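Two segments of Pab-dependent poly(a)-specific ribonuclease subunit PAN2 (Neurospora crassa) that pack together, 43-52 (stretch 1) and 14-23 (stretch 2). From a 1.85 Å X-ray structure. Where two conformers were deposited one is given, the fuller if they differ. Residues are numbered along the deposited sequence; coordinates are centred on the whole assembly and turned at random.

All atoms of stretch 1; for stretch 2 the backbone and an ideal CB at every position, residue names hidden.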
# COMPACT_ATOMS: atom_id res chain seq x y z
N TRP A 43 -22.37 7.21 -21.06
CA TRP A 43 -21.49 6.27 -20.37
C TRP A 43 -20.46 5.64 -21.30
O TRP A 43 -20.79 5.26 -22.44
CB TRP A 43 -22.33 5.18 -19.71
CG TRP A 43 -23.14 5.70 -18.54
CD1 TRP A 43 -24.36 6.30 -18.61
CD2 TRP A 43 -22.77 5.70 -17.16
NE1 TRP A 43 -24.78 6.66 -17.34
CE2 TRP A 43 -23.82 6.30 -16.44
CE3 TRP A 43 -21.64 5.23 -16.46
CZ2 TRP A 43 -23.79 6.45 -15.04
CZ3 TRP A 43 -21.61 5.39 -15.07
CH2 TRP A 43 -22.68 5.99 -14.38
N ILE A 44 -19.22 5.54 -20.83
CA ILE A 44 -18.11 4.99 -21.62
C ILE A 44 -17.40 3.91 -20.82
O ILE A 44 -17.09 4.11 -19.64
CB ILE A 44 -17.09 6.10 -22.01
CG1 ILE A 44 -17.80 7.26 -22.70
CG2 ILE A 44 -15.92 5.53 -22.83
CD1 ILE A 44 -16.90 8.42 -23.04
N GLY A 45 -17.15 2.75 -21.43
CA GLY A 45 -16.44 1.69 -20.73
C GLY A 45 -15.00 1.52 -21.20
O GLY A 45 -14.69 1.84 -22.34
N THR A 46 -14.12 1.04 -20.32
CA THR A 46 -12.72 0.73 -20.68
C THR A 46 -12.48 -0.76 -20.84
O THR A 46 -13.30 -1.59 -20.45
CB THR A 46 -11.69 1.25 -19.61
OG1 THR A 46 -11.66 0.36 -18.49
CG2 THR A 46 -12.00 2.68 -19.15
N GLN A 47 -11.30 -1.10 -21.36
CA GLN A 47 -10.94 -2.48 -21.63
C GLN A 47 -10.68 -3.29 -20.36
O GLN A 47 -10.41 -4.49 -20.44
CB GLN A 47 -9.69 -2.53 -22.54
CG GLN A 47 -9.89 -1.87 -23.91
CD GLN A 47 -10.92 -2.59 -24.74
OE1 GLN A 47 -11.12 -3.80 -24.57
NE2 GLN A 47 -11.60 -1.86 -25.64
N LYS A 48 -10.73 -2.63 -19.19
CA LYS A 48 -10.53 -3.31 -17.91
C LYS A 48 -11.73 -3.10 -16.99
O LYS A 48 -11.67 -3.39 -15.79
CB LYS A 48 -9.24 -2.83 -17.23
CG LYS A 48 -7.95 -3.31 -17.94
CD LYS A 48 -6.76 -2.45 -17.54
CE LYS A 48 -6.32 -2.70 -16.09
NZ LYS A 48 -5.60 -1.53 -15.48
N GLY A 49 -12.81 -2.57 -17.53
CA GLY A 49 -14.03 -2.47 -16.74
C GLY A 49 -14.28 -1.18 -15.98
O GLY A 49 -15.16 -1.14 -15.12
N PHE A 50 -13.53 -0.12 -16.26
CA PHE A 50 -13.93 1.17 -15.69
C PHE A 50 -15.14 1.72 -16.44
O PHE A 50 -15.22 1.63 -17.67
CB PHE A 50 -12.79 2.19 -15.73
CG PHE A 50 -12.40 2.71 -14.38
CD1 PHE A 50 -13.14 3.73 -13.77
CD2 PHE A 50 -11.31 2.20 -13.71
CE1 PHE A 50 -12.79 4.21 -12.52
CE2 PHE A 50 -10.95 2.68 -12.46
CZ PHE A 50 -11.68 3.68 -11.86
N ALA A 51 -16.09 2.26 -15.68
CA ALA A 51 -17.23 2.99 -16.24
C ALA A 51 -17.06 4.46 -15.93
O ALA A 51 -16.83 4.83 -14.76
CB ALA A 51 -18.54 2.48 -15.65
N GLY A 52 -17.13 5.30 -16.96
CA GLY A 52 -17.15 6.74 -16.75
C GLY A 52 -18.43 7.35 -17.30
O GLY A 52 -18.88 6.97 -18.38
N UNK A 14 -16.08 16.69 -26.54
CA UNK A 14 -15.13 15.60 -26.72
C UNK A 14 -14.44 15.29 -25.41
O UNK A 14 -14.24 16.18 -24.58
CB UNK A 14 -14.10 15.95 -27.80
N UNK A 15 -14.10 14.02 -25.21
CA UNK A 15 -13.36 13.64 -24.03
C UNK A 15 -12.46 12.46 -24.38
O UNK A 15 -12.79 11.64 -25.23
CB UNK A 15 -14.30 13.30 -22.88
N UNK A 16 -11.28 12.42 -23.76
CA UNK A 16 -10.42 11.26 -23.86
C UNK A 16 -10.74 10.31 -22.72
O UNK A 16 -10.64 10.69 -21.55
CB UNK A 16 -8.94 11.66 -23.84
N UNK A 17 -11.16 9.10 -23.04
CA UNK A 17 -11.51 8.15 -21.98
C UNK A 17 -11.33 6.72 -22.48
O UNK A 17 -12.06 6.28 -23.37
CB UNK A 17 -12.95 8.37 -21.51
N UNK A 18 -10.35 5.98 -21.92
CA UNK A 18 -9.42 6.39 -20.86
C UNK A 18 -8.31 7.31 -21.39
O UNK A 18 -7.74 7.04 -22.44
CB UNK A 18 -8.80 5.15 -20.21
N UNK A 19 -8.02 8.39 -20.66
CA UNK A 19 -6.94 9.32 -21.00
C UNK A 19 -5.57 8.75 -20.57
O UNK A 19 -5.52 7.76 -19.86
CB UNK A 19 -7.18 10.68 -20.34
N UNK A 20 -4.46 9.39 -21.00
CA UNK A 20 -3.14 8.85 -20.62
C UNK A 20 -2.89 8.71 -19.11
O UNK A 20 -2.07 7.88 -18.72
CB UNK A 20 -2.05 9.75 -21.21
N UNK A 21 -3.60 9.48 -18.28
CA UNK A 21 -3.38 9.41 -16.84
C UNK A 21 -4.39 8.49 -16.14
O UNK A 21 -4.46 8.45 -14.92
CB UNK A 21 -3.45 10.81 -16.24
N UNK A 22 -5.15 7.75 -16.93
CA UNK A 22 -6.11 6.77 -16.42
C UNK A 22 -5.42 5.42 -16.25
O UNK A 22 -4.63 5.02 -17.10
CB UNK A 22 -7.31 6.65 -17.36
N UNK A 23 -5.73 4.69 -15.17
CA UNK A 23 -5.06 3.40 -14.94
C UNK A 23 -5.29 2.36 -16.04
O UNK A 23 -4.51 1.41 -16.12
CB UNK A 23 -5.53 2.82 -13.61

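Stretch 1 is a beta hairpin. Its strands pair through Ile44 and Gly52, and a type I turn from Thr46 to Gly49 joins them. The CA-to-CB bonds of Ile44, Thr46, Lys48 and Phe50 point toward stretch 2, and Gly52 leaves a gap among them.

Position 14 is in a strand and out of reach of stretch 1, so many side chains would do. It is Cys14, and it makes no contact here.

Position 15 continues the strand at phi/psi -148/146. Its CA-to-CB bond points toward stretch 1, but nothing lies within 5.5 Å of the ideal CB. A beta-branched or longer apolar side chain could reach the end of Ile44. The residue is Val15, and its CG1 lies 4.0 Å from Ile44 CD1.

Position 16 points away, so stretch 1 sets no limit on its side chain. It is Ala16.

Position 17 is the most informative. Its ideal CB is 4.2 Å from Ile44 CD1 and points toward the hairpin. Beyond it lies a space bordered by Ile44, Thr46, Phe50 and Gly52. A long, flat side chain suits this space, so Phe or Tyr; a flexible Met could fill part of it. The residue is Tyr17, with chi1 t, and it has the largest area covered by the other stretch. Ile44 CG2 meets the ring at its edge, 3.6 Å from Tyr17 CD2. Thr46 CG2 is 3.7 Å from Tyr17 CE2. The hydroxyl ends near both Phe50 and Gly52: Tyr17 OH is 3.4 Å from Phe50 CD1 and 3.6 Å from Gly52 N. That amide already bonds to Ile44 O. Glycine at 52 makes room for the ring, since an ideal CB there would be 2.7 Å from Tyr17 CZ, a clash.

Position 18 follows a cis peptide bond, visible in the backbone, which strongly suggests proline. The ideal CB is 4.2 Å from Thr46 CG2, so a compact apolar group suits the contact. It is Pro18, whose CB packs 4.1 Å from Thr46 CG2.

Positions 19, 20 and 21 are out of reach of stretch 1, in a type I turn from 19 to 22. Ser, Asp or Asn would suit the first, proline the second, where phi is -57°, and many side chains the third. They are Ser19, Pro20 and Ile21. Ser19 OG accepts a weak hydrogen bond from Ile21 N at 3.4 Å.

Position 22 closes the turn and points toward stretch 1, with nothing within 5.5 Å of its ideal CB. Reaching Thr46 and Phe50 takes some length, so an aromatic, Leu or Met would serve. It is His22. Its ring edge faces the Phe50 ring, with planes at 83° and centroids 4.7 Å apart.

Position 23 points toward stretch 1, its ideal CB 4.7 Å from Lys48 NZ. A compact apolar group could pack on Phe50, an acidic one could meet the Lys48 amine, and phi of -61° allows proline. It is Pro23. Its CG lies 4.3 Å from Phe50 CE2, and Pro23 O accepts a weak hydrogen bond from Lys48 NZ at 3.2 Å.

Stretch 2, residues 14-23: CVAYPSPIHP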
# COMPACT_ATOMS: atom_id res chain seq x y z
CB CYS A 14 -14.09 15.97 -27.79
SG CYS A 14 -12.76 14.75 -27.99
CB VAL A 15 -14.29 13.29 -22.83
CG1 VAL A 15 -15.05 11.99 -23.09
CG2 VAL A 15 -13.48 13.19 -21.53
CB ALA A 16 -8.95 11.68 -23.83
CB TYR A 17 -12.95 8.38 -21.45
CG TYR A 17 -13.17 7.69 -20.12
CD1 TYR A 17 -12.71 8.27 -18.94
CD2 TYR A 17 -13.76 6.44 -20.04
CE1 TYR A 17 -12.87 7.65 -17.72
CE2 TYR A 17 -13.93 5.81 -18.84
CZ TYR A 17 -13.48 6.42 -17.68
OH TYR A 17 -13.62 5.79 -16.47
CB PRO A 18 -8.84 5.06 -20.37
CG PRO A 18 -8.85 4.18 -21.61
CD PRO A 18 -10.12 4.58 -22.34
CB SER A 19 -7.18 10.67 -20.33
OG SER A 19 -6.67 10.65 -19.01
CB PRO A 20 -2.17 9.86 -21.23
CG PRO A 20 -2.88 10.33 -22.46
CD PRO A 20 -4.33 10.44 -22.02
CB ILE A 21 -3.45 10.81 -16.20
CG1 ILE A 21 -4.77 11.48 -16.54
CG2 ILE A 21 -2.28 11.66 -16.68
CD1 ILE A 21 -5.66 11.75 -15.35
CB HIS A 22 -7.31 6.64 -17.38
CG HIS A 22 -8.47 5.88 -16.81
ND1 HIS A 22 -8.48 4.51 -16.72
CD2 HIS A 22 -9.65 6.31 -16.29
CE1 HIS A 22 -9.63 4.12 -16.19
NE2 HIS A 22 -10.35 5.19 -15.91
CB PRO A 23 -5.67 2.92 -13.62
CG PRO A 23 -6.92 3.73 -13.43
CD PRO A 23 -6.64 5.05 -14.06
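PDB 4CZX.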